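Long-range contacts in uncharacterized protein (Bacteroides ovatus, PDB 4FS7), which is of unknown function but, as an extracellular protein built of BspA-type leucine-rich repeats, probably serves in protein binding: residues Glu8-Asn12 / Val44-Val50; Asp58-Ile62 / Ile78-Glu84; Ile62-Gln68 / Ile85-Glu91; Ile122-Leu126 / Ile144-Glu148. One frame throughout, in Å; residues are numbered along the deposited sequence. Where two conformers were deposited one is given.

Contact 1 (Glu8-Asn12 / Val44-Val50); sequences EITYN and VNIPPVV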
loop_
_atom_site.group_PDB
_atom_site.type_symbol
_atom_site.label_atom_id
_atom_site.label_comp_id
_atom_site.label_asym_id
_atom_site.label_seq_id
_atom_site.Cartn_x
_atom_site.Cartn_y
_atom_site.Cartn_z
ATOM N N GLU A 8 -30.865 -27.202 10.578
ATOM C CA GLU A 8 -29.434 -27.115 10.852
ATOM C C GLU A 8 -28.999 -25.783 11.466
ATOM O O GLU A 8 -27.821 -25.591 11.721
ATOM C CB GLU A 8 -28.631 -27.376 9.565
ATOM C CG GLU A 8 -28.866 -28.749 8.931
ATOM C CD GLU A 8 -28.411 -29.912 9.819
ATOM O OE1 GLU A 8 -27.419 -29.762 10.578
ATOM O OE2 GLU A 8 -29.053 -30.986 9.750
ATOM N N ILE A 9 -29.929 -24.883 11.763
ATOM C CA ILE A 9 -29.591 -23.479 12.058
ATOM C C ILE A 9 -30.064 -23.075 13.445
ATOM O O ILE A 9 -31.166 -23.475 13.878
ATOM C CB ILE A 9 -30.206 -22.543 11.010
ATOM C CG1 ILE A 9 -29.694 -22.962 9.618
ATOM C CG2 ILE A 9 -29.837 -21.051 11.296
ATOM C CD1 ILE A 9 -30.399 -22.295 8.474
ATOM N N THR A 10 -29.246 -22.304 14.156
ATOM C CA THR A 10 -29.605 -21.783 15.460
ATOM C C THR A 10 -29.981 -20.300 15.378
ATOM O O THR A 10 -29.461 -19.569 14.529
ATOM C CB THR A 10 -28.519 -22.016 16.549
ATOM O OG1 THR A 10 -27.396 -21.122 16.339
ATOM C CG2 THR A 10 -28.064 -23.452 16.527
ATOM N N TYR A 11 -30.867 -19.875 16.281
ATOM C CA TYR A 11 -31.488 -18.575 16.279
ATOM C C TYR A 11 -31.461 -17.970 17.653
ATOM O O TYR A 11 -31.606 -18.689 18.672
ATOM C CB TYR A 11 -32.948 -18.650 15.782
ATOM C CG TYR A 11 -33.070 -19.180 14.368
ATOM C CD1 TYR A 11 -32.993 -18.286 13.295
ATOM C CD2 TYR A 11 -33.182 -20.532 14.081
ATOM C CE1 TYR A 11 -33.061 -18.725 12.006
ATOM C CE2 TYR A 11 -33.294 -20.975 12.787
ATOM C CZ TYR A 11 -33.173 -20.061 11.730
ATOM O OH TYR A 11 -33.242 -20.550 10.433
ATOM N N ASN A 12 -31.342 -16.656 17.680
ATOM C CA ASN A 12 -31.532 -15.857 18.870
ATOM C C ASN A 12 -32.660 -14.843 18.655
ATOM O O ASN A 12 -32.754 -14.232 17.596
ATOM C CB ASN A 12 -30.272 -15.080 19.271
ATOM C CG ASN A 12 -29.122 -15.960 19.679
ATOM O OD1 ASN A 12 -29.231 -17.165 19.760
ATOM N ND2 ASN A 12 -27.952 -15.341 19.825
ATOM N N VAL A 44 -25.886 -24.219 3.633
ATOM C CA VAL A 44 -26.704 -23.658 4.710
ATOM C C VAL A 44 -27.799 -22.843 4.068
ATOM O O VAL A 44 -27.548 -21.825 3.422
ATOM C CB VAL A 44 -25.883 -22.788 5.650
ATOM C CG1 VAL A 44 -26.736 -22.133 6.742
ATOM C CG2 VAL A 44 -24.786 -23.615 6.302
ATOM N N ASN A 45 -29.037 -23.300 4.230
ATOM C CA ASN A 45 -30.163 -22.695 3.587
ATOM C C ASN A 45 -31.000 -21.922 4.607
ATOM O O ASN A 45 -31.793 -22.536 5.342
ATOM C CB ASN A 45 -30.967 -23.790 2.911
ATOM C CG ASN A 45 -31.705 -23.292 1.743
ATOM O OD1 ASN A 45 -32.228 -22.161 1.764
ATOM N ND2 ASN A 45 -31.747 -24.103 0.670
ATOM N N ILE A 46 -30.814 -20.603 4.722
ATOM C CA ILE A 46 -31.452 -19.860 5.779
ATOM C C ILE A 46 -32.881 -19.483 5.339
ATOM O O ILE A 46 -33.056 -18.809 4.328
ATOM C CB ILE A 46 -30.669 -18.565 6.134
ATOM C CG1 ILE A 46 -29.237 -18.894 6.609
ATOM C CG2 ILE A 46 -31.441 -17.724 7.136
ATOM C CD1 ILE A 46 -28.315 -17.684 6.712
ATOM N N PRO A 47 -33.897 -19.883 6.112
ATOM C CA PRO A 47 -35.274 -19.540 5.725
ATOM C C PRO A 47 -35.614 -18.097 6.115
ATOM O O PRO A 47 -34.994 -17.507 7.028
ATOM C CB PRO A 47 -36.088 -20.553 6.518
ATOM C CG PRO A 47 -35.295 -20.727 7.798
ATOM C CD PRO A 47 -33.864 -20.706 7.331
ATOM N N PRO A 48 -36.663 -17.525 5.499
ATOM C CA PRO A 48 -37.091 -16.163 5.837
ATOM C C PRO A 48 -37.959 -16.076 7.085
ATOM O O PRO A 48 -38.098 -14.992 7.677
ATOM C CB PRO A 48 -37.900 -15.745 4.616
ATOM C CG PRO A 48 -38.393 -17.026 4.033
ATOM C CD PRO A 48 -37.316 -18.009 4.267
ATOM N N VAL A 49 -38.544 -17.216 7.458
ATOM C CA VAL A 49 -39.491 -17.335 8.582
ATOM C C VAL A 49 -39.264 -18.674 9.249
ATOM O O VAL A 49 -39.028 -19.678 8.562
ATOM C CB VAL A 49 -40.987 -17.221 8.123
ATOM C CG1 VAL A 49 -41.921 -17.373 9.320
ATOM C CG2 VAL A 49 -41.260 -15.943 7.434
ATOM N N VAL A 50 -39.340 -18.670 10.588
ATOM C CA VAL A 50 -39.348 -19.893 11.336
ATOM C C VAL A 50 -40.509 -19.818 12.358
ATOM O O VAL A 50 -40.930 -18.728 12.784
ATOM C CB VAL A 50 -38.001 -20.173 12.056
ATOM C CG1 VAL A 50 -36.882 -20.482 11.044
ATOM C CG2 VAL A 50 -37.635 -19.019 13.033
#
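The backbones of Glu8-Asn12 and Val44-Val50 keep well apart: the nearest CA pairs are Ile9 with Ile46 at 7.5 Å and Tyr11 with Val50 at 9.4 Å, and the two segments share no hydrogen bond. The gap is closed by the side chains of Ile9 and Tyr11, which reach both side chains and backbone of the other segment. In the extended strand, both point their CA-to-CB bonds toward it, while Thr10 and Asn12, between and beyond them, are out of reach. Ile9 meets the bend where the strand ending at Asn45 gives way to Ile46 and Pro47. Its CD1 lies 4.1 Å from CG1 of Val44, 4.0 Å from CG1 of Ile46 and 4.0 Å from CD of Pro47, and it also packs on the backbone, 3.4 Å from O of Asn45. Farther along, the tip of Tyr11 abuts Pro47, its OH 3.2 Å from Pro47 CD, while Val50 packs at its flank, Val50 CG1 3.8 Å from Tyr11 CZ. This is apolar packing at the N-terminal end of the repeat array. Strand 9-13 pairs with strands 4-6 and 19-25, and Phe4, Ile6, Val20 and Val22 continue the same core. From strand 55-62, Val59 touches both Tyr11 and Ile46.

Contact 2 (Asp58-Ile62 / Ile78-Glu84); sequences DVVSI and IPSTVRE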
loop_
_atom_site.group_PDB
_atom_site.type_symbol
_atom_site.label_atom_id
_atom_site.label_comp_id
_atom_site.label_asym_id
_atom_site.label_seq_id
_atom_site.Cartn_x
_atom_site.Cartn_y
_atom_site.Cartn_z
ATOM N N ASP A 58 -39.762 -13.657 11.938
ATOM C CA ASP A 58 -39.083 -13.241 10.714
ATOM C C ASP A 58 -37.582 -13.246 10.952
ATOM O O ASP A 58 -37.130 -12.721 11.960
ATOM C CB ASP A 58 -39.560 -11.840 10.363
ATOM C CG ASP A 58 -41.055 -11.820 10.000
ATOM O OD1 ASP A 58 -41.488 -12.614 9.124
ATOM O OD2 ASP A 58 -41.806 -11.054 10.643
ATOM N N VAL A 59 -36.850 -13.836 10.013
ATOM C CA VAL A 59 -35.399 -13.928 10.079
ATOM C C VAL A 59 -34.831 -12.672 9.390
ATOM O O VAL A 59 -34.791 -12.610 8.162
ATOM C CB VAL A 59 -34.937 -15.233 9.427
ATOM C CG1 VAL A 59 -33.396 -15.378 9.536
ATOM C CG2 VAL A 59 -35.637 -16.484 10.038
ATOM N N VAL A 60 -34.409 -11.696 10.195
ATOM C CA VAL A 60 -34.084 -10.376 9.693
ATOM C C VAL A 60 -32.619 -9.982 9.785
ATOM O O VAL A 60 -32.243 -8.936 9.286
ATOM C CB VAL A 60 -34.965 -9.296 10.342
ATOM C CG1 VAL A 60 -36.438 -9.623 10.095
ATOM C CG2 VAL A 60 -34.674 -9.129 11.832
ATOM N N SER A 61 -31.793 -10.829 10.385
ATOM C CA SER A 61 -30.386 -10.499 10.530
ATOM C C SER A 61 -29.583 -11.778 10.703
ATOM O O SER A 61 -30.100 -12.840 11.078
ATOM C CB SER A 61 -30.127 -9.521 11.669
ATOM O OG SER A 61 -30.508 -10.059 12.893
ATOM N N ILE A 62 -28.277 -11.638 10.464
ATOM C CA ILE A 62 -27.278 -12.646 10.811
ATOM C C ILE A 62 -26.441 -12.037 11.916
ATOM O O ILE A 62 -25.954 -10.907 11.794
ATOM C CB ILE A 62 -26.439 -13.100 9.594
ATOM C CG1 ILE A 62 -27.361 -13.798 8.575
ATOM C CG2 ILE A 62 -25.294 -14.039 10.033
ATOM C CD1 ILE A 62 -26.719 -14.072 7.302
ATOM N N ILE A 78 -28.952 -16.777 1.691
ATOM C CA ILE A 78 -29.496 -15.789 2.586
ATOM C C ILE A 78 -30.800 -15.229 2.009
ATOM O O ILE A 78 -30.804 -14.754 0.889
ATOM C CB ILE A 78 -28.496 -14.634 2.843
ATOM C CG1 ILE A 78 -27.144 -15.153 3.338
ATOM C CG2 ILE A 78 -29.078 -13.640 3.829
ATOM C CD1 ILE A 78 -26.082 -14.072 3.723
ATOM N N PRO A 79 -31.912 -15.291 2.757
ATOM C CA PRO A 79 -33.176 -14.826 2.218
ATOM C C PRO A 79 -33.257 -13.295 2.185
ATOM O O PRO A 79 -32.522 -12.606 2.880
ATOM C CB PRO A 79 -34.199 -15.400 3.213
ATOM C CG PRO A 79 -33.458 -15.395 4.511
ATOM C CD PRO A 79 -32.046 -15.776 4.133
ATOM N N SER A 80 -34.192 -12.762 1.408
ATOM C CA SER A 80 -34.306 -11.328 1.192
ATOM C C SER A 80 -34.674 -10.547 2.424
ATOM O O SER A 80 -34.547 -9.320 2.465
ATOM C CB SER A 80 -35.311 -11.031 0.102
ATOM O OG SER A 80 -36.630 -11.343 0.532
ATOM N N THR A 81 -35.165 -11.270 3.428
ATOM C CA THR A 81 -35.585 -10.679 4.671
ATOM C C THR A 81 -34.441 -10.255 5.586
ATOM O O THR A 81 -34.647 -9.448 6.501
ATOM C CB THR A 81 -36.521 -11.637 5.436
ATOM O OG1 THR A 81 -35.868 -12.903 5.599
ATOM C CG2 THR A 81 -37.818 -11.847 4.600
ATOM N N VAL A 82 -33.241 -10.772 5.321
ATOM C CA VAL A 82 -32.074 -10.396 6.094
ATOM C C VAL A 82 -31.607 -9.032 5.643
ATOM O O VAL A 82 -31.222 -8.842 4.502
ATOM C CB VAL A 82 -30.973 -11.466 5.987
ATOM C CG1 VAL A 82 -29.614 -10.940 6.477
ATOM C CG2 VAL A 82 -31.353 -12.721 6.764
ATOM N N ARG A 83 -31.625 -8.086 6.573
ATOM C CA ARG A 83 -31.275 -6.689 6.298
ATOM C C ARG A 83 -30.025 -6.209 7.001
ATOM O O ARG A 83 -29.562 -5.092 6.712
ATOM C CB ARG A 83 -32.420 -5.746 6.610
ATOM C CG ARG A 83 -32.846 -5.700 7.984
ATOM C CD ARG A 83 -34.122 -4.835 8.072
ATOM N NE ARG A 83 -34.408 -4.573 9.479
ATOM C CZ ARG A 83 -35.423 -5.077 10.181
ATOM N NH1 ARG A 83 -36.347 -5.858 9.625
ATOM N NH2 ARG A 83 -35.517 -4.771 11.466
ATOM N N GLU A 84 -29.429 -7.062 7.822
ATOM C CA GLU A 84 -28.231 -6.716 8.582
ATOM C C GLU A 84 -27.411 -7.971 8.776
ATOM O O GLU A 84 -27.954 -9.031 9.044
ATOM C CB GLU A 84 -28.645 -6.165 9.938
ATOM C CG GLU A 84 -27.526 -5.712 10.839
ATOM C CD GLU A 84 -28.061 -5.180 12.167
ATOM O OE1 GLU A 84 -29.128 -4.530 12.150
ATOM O OE2 GLU A 84 -27.406 -5.414 13.206
HETATM O O HOH W 1 -26.387 -8.427 13.203
#
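At the apolar centre, Ile62 brings its CD1 to 3.6 Å from CD1 of Ile78 and its CG1 to 4.2 Å from CG1 of Val82. Val82 also reaches back along the strand, its CG2 lying 4.3 Å from CG1 of Val59. Val82 ends a type I beta turn that starts at Pro79 and is closed by a bond from Val82 N to Pro79 O (3.1 Å); here the chains come close, with the CA atoms of Val60 and Val82 4.1 Å apart. Around this centre the backbones are joined by Arg83 N to Val60 O (2.9 Å) and Ile62 N to Glu84 O (3.0 Å), while Thr81 OG1 donates to Val59 O (2.8 Å). CA-H...O contacts fill in between, such as Val60 CA to Thr81 O at 3.4 Å. At the polar edge, the guanidinium of Arg83 lays one face over Val60 CB, with NH1 3.8 Å from that atom, and pairs with Glu16 in a salt bridge. A water donates to both Ile62 O (2.9 Å) and Glu84 OE2 (3.2 Å). The contact lies at the start of the repeat array: strand 55-62 runs parallel to strand 19-25 and, through its end, to strand 84-85, while Ile46 and Pro48, in the link between strands 42-45 and 49-52, cover Val59, Pro79 and Thr81.

Contact 3 (Ile62-Gln68 / Ile85-Glu91); sequences IGYAAFQ and IGEFAFE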
loop_
_atom_site.group_PDB
_atom_site.type_symbol
_atom_site.label_atom_id
_atom_site.label_comp_id
_atom_site.label_asym_id
_atom_site.label_seq_id
_atom_site.Cartn_x
_atom_site.Cartn_y
_atom_site.Cartn_z
ATOM N N ILE A 62 -28.277 -11.638 10.464
ATOM C CA ILE A 62 -27.278 -12.646 10.811
ATOM C C ILE A 62 -26.441 -12.037 11.916
ATOM O O ILE A 62 -25.954 -10.907 11.794
ATOM C CB ILE A 62 -26.439 -13.100 9.594
ATOM C CG1 ILE A 62 -27.361 -13.798 8.575
ATOM C CG2 ILE A 62 -25.294 -14.039 10.033
ATOM C CD1 ILE A 62 -26.719 -14.072 7.302
ATOM N N GLY A 63 -26.306 -12.777 13.009
ATOM C CA GLY A 63 -25.653 -12.249 14.181
ATOM C C GLY A 63 -24.135 -12.098 14.076
ATOM O O GLY A 63 -23.482 -12.700 13.238
ATOM N N TYR A 64 -23.622 -11.306 15.003
ATOM C CA TYR A 64 -22.198 -11.182 15.224
ATOM C C TYR A 64 -21.521 -12.560 15.287
ATOM O O TYR A 64 -21.921 -13.429 16.068
ATOM C CB TYR A 64 -21.986 -10.424 16.531
ATOM C CG TYR A 64 -20.561 -10.174 16.942
ATOM C CD1 TYR A 64 -19.857 -11.117 17.677
ATOM C CD2 TYR A 64 -19.923 -8.987 16.597
ATOM C CE1 TYR A 64 -18.522 -10.863 18.068
ATOM C CE2 TYR A 64 -18.596 -8.729 16.989
ATOM C CZ TYR A 64 -17.914 -9.674 17.702
ATOM O OH TYR A 64 -16.591 -9.428 18.095
ATOM N N ALA A 65 -20.479 -12.735 14.481
ATOM C CA ALA A 65 -19.697 -13.963 14.459
ATOM C C ALA A 65 -20.527 -15.245 14.300
ATOM O O ALA A 65 -20.086 -16.313 14.695
ATOM C CB ALA A 65 -18.758 -14.051 15.699
ATOM N N ALA A 66 -21.673 -15.163 13.611
ATOM C CA ALA A 66 -22.584 -16.304 13.620
ATOM C C ALA A 66 -21.957 -17.569 13.032
ATOM O O ALA A 66 -22.083 -18.671 13.603
ATOM C CB ALA A 66 -23.871 -15.945 12.859
ATOM N N PHE A 67 -21.226 -17.415 11.924
ATOM C CA PHE A 67 -20.598 -18.548 11.245
ATOM C C PHE A 67 -19.057 -18.526 11.359
ATOM O O PHE A 67 -18.364 -19.205 10.605
ATOM C CB PHE A 67 -21.004 -18.648 9.778
ATOM C CG PHE A 67 -22.464 -18.905 9.576
ATOM C CD1 PHE A 67 -22.978 -20.185 9.626
ATOM C CD2 PHE A 67 -23.322 -17.835 9.378
ATOM C CE1 PHE A 67 -24.345 -20.377 9.441
ATOM C CE2 PHE A 67 -24.650 -18.006 9.217
ATOM C CZ PHE A 67 -25.179 -19.290 9.238
ATOM N N GLN A 68 -18.544 -17.760 12.311
ATOM C CA GLN A 68 -17.095 -17.621 12.489
ATOM C C GLN A 68 -16.449 -18.992 12.710
ATOM O O GLN A 68 -16.887 -19.774 13.585
ATOM C CB GLN A 68 -16.815 -16.693 13.653
ATOM C CG GLN A 68 -15.365 -16.499 13.984
ATOM C CD GLN A 68 -15.172 -15.547 15.142
ATOM O OE1 GLN A 68 -15.712 -15.756 16.225
ATOM N NE2 GLN A 68 -14.384 -14.501 14.931
ATOM N N ILE A 85 -26.095 -7.856 8.615
ATOM C CA ILE A 85 -25.154 -8.967 8.783
ATOM C C ILE A 85 -24.100 -8.465 9.784
ATOM O O ILE A 85 -23.494 -7.416 9.582
ATOM C CB ILE A 85 -24.512 -9.392 7.470
ATOM C CG1 ILE A 85 -25.592 -9.868 6.473
ATOM C CG2 ILE A 85 -23.455 -10.472 7.743
ATOM C CD1 ILE A 85 -25.031 -10.214 5.073
ATOM N N GLY A 86 -23.892 -9.214 10.852
ATOM C CA GLY A 86 -22.991 -8.770 11.926
ATOM C C GLY A 86 -21.532 -8.804 11.496
ATOM O O GLY A 86 -21.150 -9.518 10.564
ATOM N N GLU A 87 -20.738 -8.093 12.282
ATOM C CA GLU A 87 -19.268 -8.182 12.140
ATOM C C GLU A 87 -18.832 -9.637 12.325
ATOM O O GLU A 87 -19.472 -10.408 13.081
ATOM C CB GLU A 87 -18.537 -7.309 13.158
ATOM C CG GLU A 87 -18.746 -5.854 12.972
ATOM C CD GLU A 87 -17.828 -5.046 13.856
ATOM O OE1 GLU A 87 -17.190 -5.663 14.732
ATOM O OE2 GLU A 87 -17.733 -3.819 13.656
ATOM N N PHE A 88 -17.753 -10.012 11.658
ATOM C CA PHE A 88 -17.186 -11.351 11.776
ATOM C C PHE A 88 -18.122 -12.496 11.339
ATOM O O PHE A 88 -17.806 -13.649 11.587
ATOM C CB PHE A 88 -16.644 -11.647 13.186
ATOM C CG PHE A 88 -15.509 -10.777 13.588
ATOM C CD1 PHE A 88 -15.756 -9.563 14.150
ATOM C CD2 PHE A 88 -14.205 -11.178 13.411
ATOM C CE1 PHE A 88 -14.726 -8.726 14.534
ATOM C CE2 PHE A 88 -13.158 -10.343 13.802
ATOM C CZ PHE A 88 -13.437 -9.106 14.357
ATOM N N ALA A 89 -19.221 -12.187 10.636
ATOM C CA ALA A 89 -20.248 -13.221 10.472
ATOM C C ALA A 89 -19.760 -14.493 9.772
ATOM O O ALA A 89 -20.206 -15.591 10.114
ATOM C CB ALA A 89 -21.469 -12.623 9.777
ATOM N N PHE A 90 -18.867 -14.361 8.784
ATOM C CA PHE A 90 -18.372 -15.499 8.030
ATOM C C PHE A 90 -16.840 -15.561 8.140
ATOM O O PHE A 90 -16.195 -16.125 7.279
ATOM C CB PHE A 90 -18.823 -15.428 6.560
ATOM C CG PHE A 90 -20.256 -15.027 6.410
ATOM C CD1 PHE A 90 -21.293 -15.868 6.763
ATOM C CD2 PHE A 90 -20.562 -13.800 5.945
ATOM C CE1 PHE A 90 -22.624 -15.420 6.652
ATOM C CE2 PHE A 90 -21.848 -13.364 5.811
ATOM C CZ PHE A 90 -22.880 -14.161 6.185
ATOM N N GLU A 91 -16.276 -15.004 9.212
ATOM C CA GLU A 91 -14.826 -14.958 9.366
ATOM C C GLU A 91 -14.284 -16.387 9.372
ATOM O O GLU A 91 -14.805 -17.254 10.093
ATOM C CB GLU A 91 -14.444 -14.225 10.643
ATOM C CG GLU A 91 -12.993 -13.739 10.646
ATOM C CD GLU A 91 -12.420 -13.552 12.021
ATOM O OE1 GLU A 91 -12.618 -14.455 12.872
ATOM O OE2 GLU A 91 -11.755 -12.503 12.230
#
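Two successive coils of the leucine-rich repeat solenoid stack here almost residue on residue, the motif Ile-Gly-x-x-Ala-Phe recurring in Ile62-Phe67 and Ile85-Phe90. Each coil makes a type II turn (Gly63-Ala66 and Gly86-Ala89) followed by a type I turn (Ala65-Gln68 and Phe88-Glu91). Bonds inside the coils satisfy Ala66 N from Gly63 O (3.1 Å), Gln68 N from Ala65 O (3.2 Å) and Glu91 N from Phe88 O (3.1 Å); the bond from Ala89 N to Gly86 O is weak at 3.3 Å. Between coils a ladder runs from the parallel bridge of Ile62 with Ile85: Gly86 N gives to Ile62 O (2.8 Å), Ala65 N to Glu87 O (2.9 Å) and Phe67 N to Ala89 O (2.8 Å). Gly86 fits because it lacks a side chain; a CB there would run into Tyr64 N. The next coil repeats the ladder, with Phe88 and Phe90 bonded through their backbones to Arg110 and Thr112. Inside, Ile62 CG2 covers Ala89 CB at 4.1 Å, and the rings of Phe67 and Phe90 lie nearly parallel (19°) but slid apart, with centroids 5.9 Å distant. Outside, the Tyr64 and Phe88 rings meet obliquely. At the far end the coils are clasped by side chains, Gln68 NE2 donating to Glu91 OE1 at 2.7 Å.

Contact 4 (Ile122-Leu126 / Ile144-Glu148); sequences ILLPL and ITIPE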
loop_
_atom_site.group_PDB
_atom_site.type_symbol
_atom_site.label_atom_id
_atom_site.label_comp_id
_atom_site.label_asym_id
_atom_site.label_seq_id
_atom_site.Cartn_x
_atom_site.Cartn_y
_atom_site.Cartn_z
ATOM N N ILE A 122 -18.366 -12.290 -5.419
ATOM C CA ILE A 122 -19.463 -11.708 -4.656
ATOM C C ILE A 122 -20.052 -10.569 -5.441
ATOM O O ILE A 122 -19.335 -9.883 -6.173
ATOM C CB ILE A 122 -19.003 -11.259 -3.227
ATOM C CG1 ILE A 122 -20.212 -11.179 -2.273
ATOM C CG2 ILE A 122 -18.266 -9.982 -3.282
ATOM C CD1 ILE A 122 -19.944 -11.472 -0.848
ATOM N N LEU A 123 -21.357 -10.383 -5.283
ATOM C CA LEU A 123 -22.051 -9.244 -5.818
ATOM C C LEU A 123 -22.591 -8.399 -4.662
ATOM O O LEU A 123 -23.400 -8.850 -3.844
ATOM C CB LEU A 123 -23.193 -9.688 -6.729
ATOM C CG LEU A 123 -22.747 -10.438 -7.981
ATOM C CD1 LEU A 123 -23.931 -10.988 -8.767
ATOM C CD2 LEU A 123 -21.849 -9.562 -8.898
ATOM N N LEU A 124 -22.167 -7.174 -4.580
ATOM C CA LEU A 124 -22.569 -6.284 -3.510
ATOM C C LEU A 124 -23.909 -5.625 -3.839
ATOM O O LEU A 124 -24.197 -5.332 -4.997
ATOM C CB LEU A 124 -21.518 -5.203 -3.269
ATOM C CG LEU A 124 -20.152 -5.733 -2.866
ATOM C CD1 LEU A 124 -19.123 -4.584 -2.836
ATOM C CD2 LEU A 124 -20.215 -6.475 -1.534
ATOM N N PRO A 125 -24.749 -5.401 -2.815
ATOM C CA PRO A 125 -26.021 -4.698 -3.032
ATOM C C PRO A 125 -25.816 -3.318 -3.597
ATOM O O PRO A 125 -24.939 -2.593 -3.139
ATOM C CB PRO A 125 -26.616 -4.578 -1.621
ATOM C CG PRO A 125 -25.876 -5.500 -0.790
ATOM C CD PRO A 125 -24.570 -5.761 -1.403
ATOM N N LEU A 126 -26.636 -2.943 -4.578
ATOM C CA LEU A 126 -26.460 -1.643 -5.203
ATOM C C LEU A 126 -26.616 -0.488 -4.257
ATOM O O LEU A 126 -26.064 0.579 -4.540
ATOM C CB LEU A 126 -27.327 -1.490 -6.464
ATOM C CG LEU A 126 -26.745 -2.231 -7.669
ATOM C CD1 LEU A 126 -27.682 -2.186 -8.850
ATOM C CD2 LEU A 126 -25.404 -1.618 -8.074
ATOM N N ILE A 144 -14.131 -7.317 -8.375
ATOM C CA ILE A 144 -15.202 -6.763 -7.537
ATOM C C ILE A 144 -15.564 -5.342 -7.984
ATOM O O ILE A 144 -14.673 -4.532 -8.320
ATOM C CB ILE A 144 -14.871 -6.806 -6.027
ATOM C CG1 ILE A 144 -16.161 -6.572 -5.207
ATOM C CG2 ILE A 144 -13.768 -5.824 -5.708
ATOM C CD1 ILE A 144 -16.056 -6.822 -3.770
ATOM N N THR A 145 -16.872 -5.091 -8.059
ATOM C CA THR A 145 -17.388 -3.757 -8.316
ATOM C C THR A 145 -18.030 -3.181 -7.070
ATOM O O THR A 145 -18.907 -3.818 -6.436
ATOM C CB THR A 145 -18.366 -3.795 -9.502
ATOM O OG1 THR A 145 -17.652 -4.229 -10.663
ATOM C CG2 THR A 145 -18.987 -2.419 -9.771
ATOM N N ILE A 146 -17.543 -2.024 -6.662
ATOM C CA ILE A 146 -18.038 -1.336 -5.453
ATOM C C ILE A 146 -19.119 -0.358 -5.869
ATOM O O ILE A 146 -18.864 0.506 -6.679
ATOM C CB ILE A 146 -16.942 -0.492 -4.718
ATOM C CG1 ILE A 146 -15.666 -1.299 -4.449
ATOM C CG2 ILE A 146 -17.502 0.114 -3.407
ATOM C CD1 ILE A 146 -15.860 -2.611 -3.678
ATOM N N PRO A 147 -20.350 -0.502 -5.335
ATOM C CA PRO A 147 -21.441 0.385 -5.697
ATOM C C PRO A 147 -21.117 1.874 -5.475
ATOM O O PRO A 147 -20.365 2.230 -4.543
ATOM C CB PRO A 147 -22.580 -0.107 -4.779
ATOM C CG PRO A 147 -22.331 -1.519 -4.575
ATOM C CD PRO A 147 -20.833 -1.594 -4.467
ATOM N N GLU A 148 -21.699 2.726 -6.311
ATOM C CA GLU A 148 -21.386 4.158 -6.347
ATOM C C GLU A 148 -21.626 4.862 -5.033
ATOM O O GLU A 148 -21.010 5.860 -4.736
ATOM C CB GLU A 148 -22.158 4.862 -7.489
ATOM C CG GLU A 148 -23.656 5.105 -7.267
ATOM C CD GLU A 148 -24.371 5.706 -8.478
ATOM O OE1 GLU A 148 -23.989 6.821 -8.945
ATOM O OE2 GLU A 148 -25.314 5.034 -8.958
HETATM O O HOH W 2 -18.584 -7.619 -7.711
HETATM O O HOH W 3 -20.498 -6.026 -6.662
#
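Leu124 and Pro147 are the two chief bumps of this interface. The side chain of Leu124 points toward Ile144-Glu148 and settles in a hollow formed by Ile144, the Thr145 carbonyl, Ile146 and Pro147: CD1 of Leu124 lies 3.9 Å from CD1 of Ile144, 3.7 Å from O of Thr145, 3.9 Å from CD1 of Ile146 and 3.8 Å from CD of Pro147. The ring of Pro147 in turn rests against the backbone of the other segment, with CG 3.2 Å from Pro125 O and CB 3.6 Å from Leu126 O. Ile122 extends the packing at the near end, its CG2 3.9 Å from CD1 of Ile144. The segments run in nearly the same direction, 15° apart, yet their CA atoms stay 7.1 Å apart at Ile122-Ile144 and 7.0 Å at Leu124-Ile146, too far for direct backbone pairing. Two waters occupy the gap instead: one bridges Ile122 O (2.8 Å) and Thr145 N (3.1 Å), the other Leu124 N (2.9 Å) and Thr145 O (2.7 Å). On its other side Ile144 pairs directly with strand 166-168, and Phe113, Phe141 and Phe158 line the neighbouring interior. Successive parallel segments whose aliphatic residues stack into a continuous hydrophobic core are characteristic of the leucine-rich repeat solenoid, here of the BspA type.

Contacts 1, 2 and 3 form one continuous cluster at the N-terminal end, whereas contact 4 lies farther along the array and touches none of them. Contacts 1 and 2 meet the same sheet through neighbouring strands 49-52 and 55-62, where Pro48 O and Val59 N probably hydrogen-bond (2.9 Å). Contacts 2 and 3 share Ile62, which also packs on Ile46 of contact 1. Contacts 1 and 4 are buried and held by apolar side chains, but contact 4 adds bridging waters between its backbones. Contacts 2 and 3 are only partly buried: direct backbone hydrogen bonds join their segments, with polar or charged side chains toward their edges.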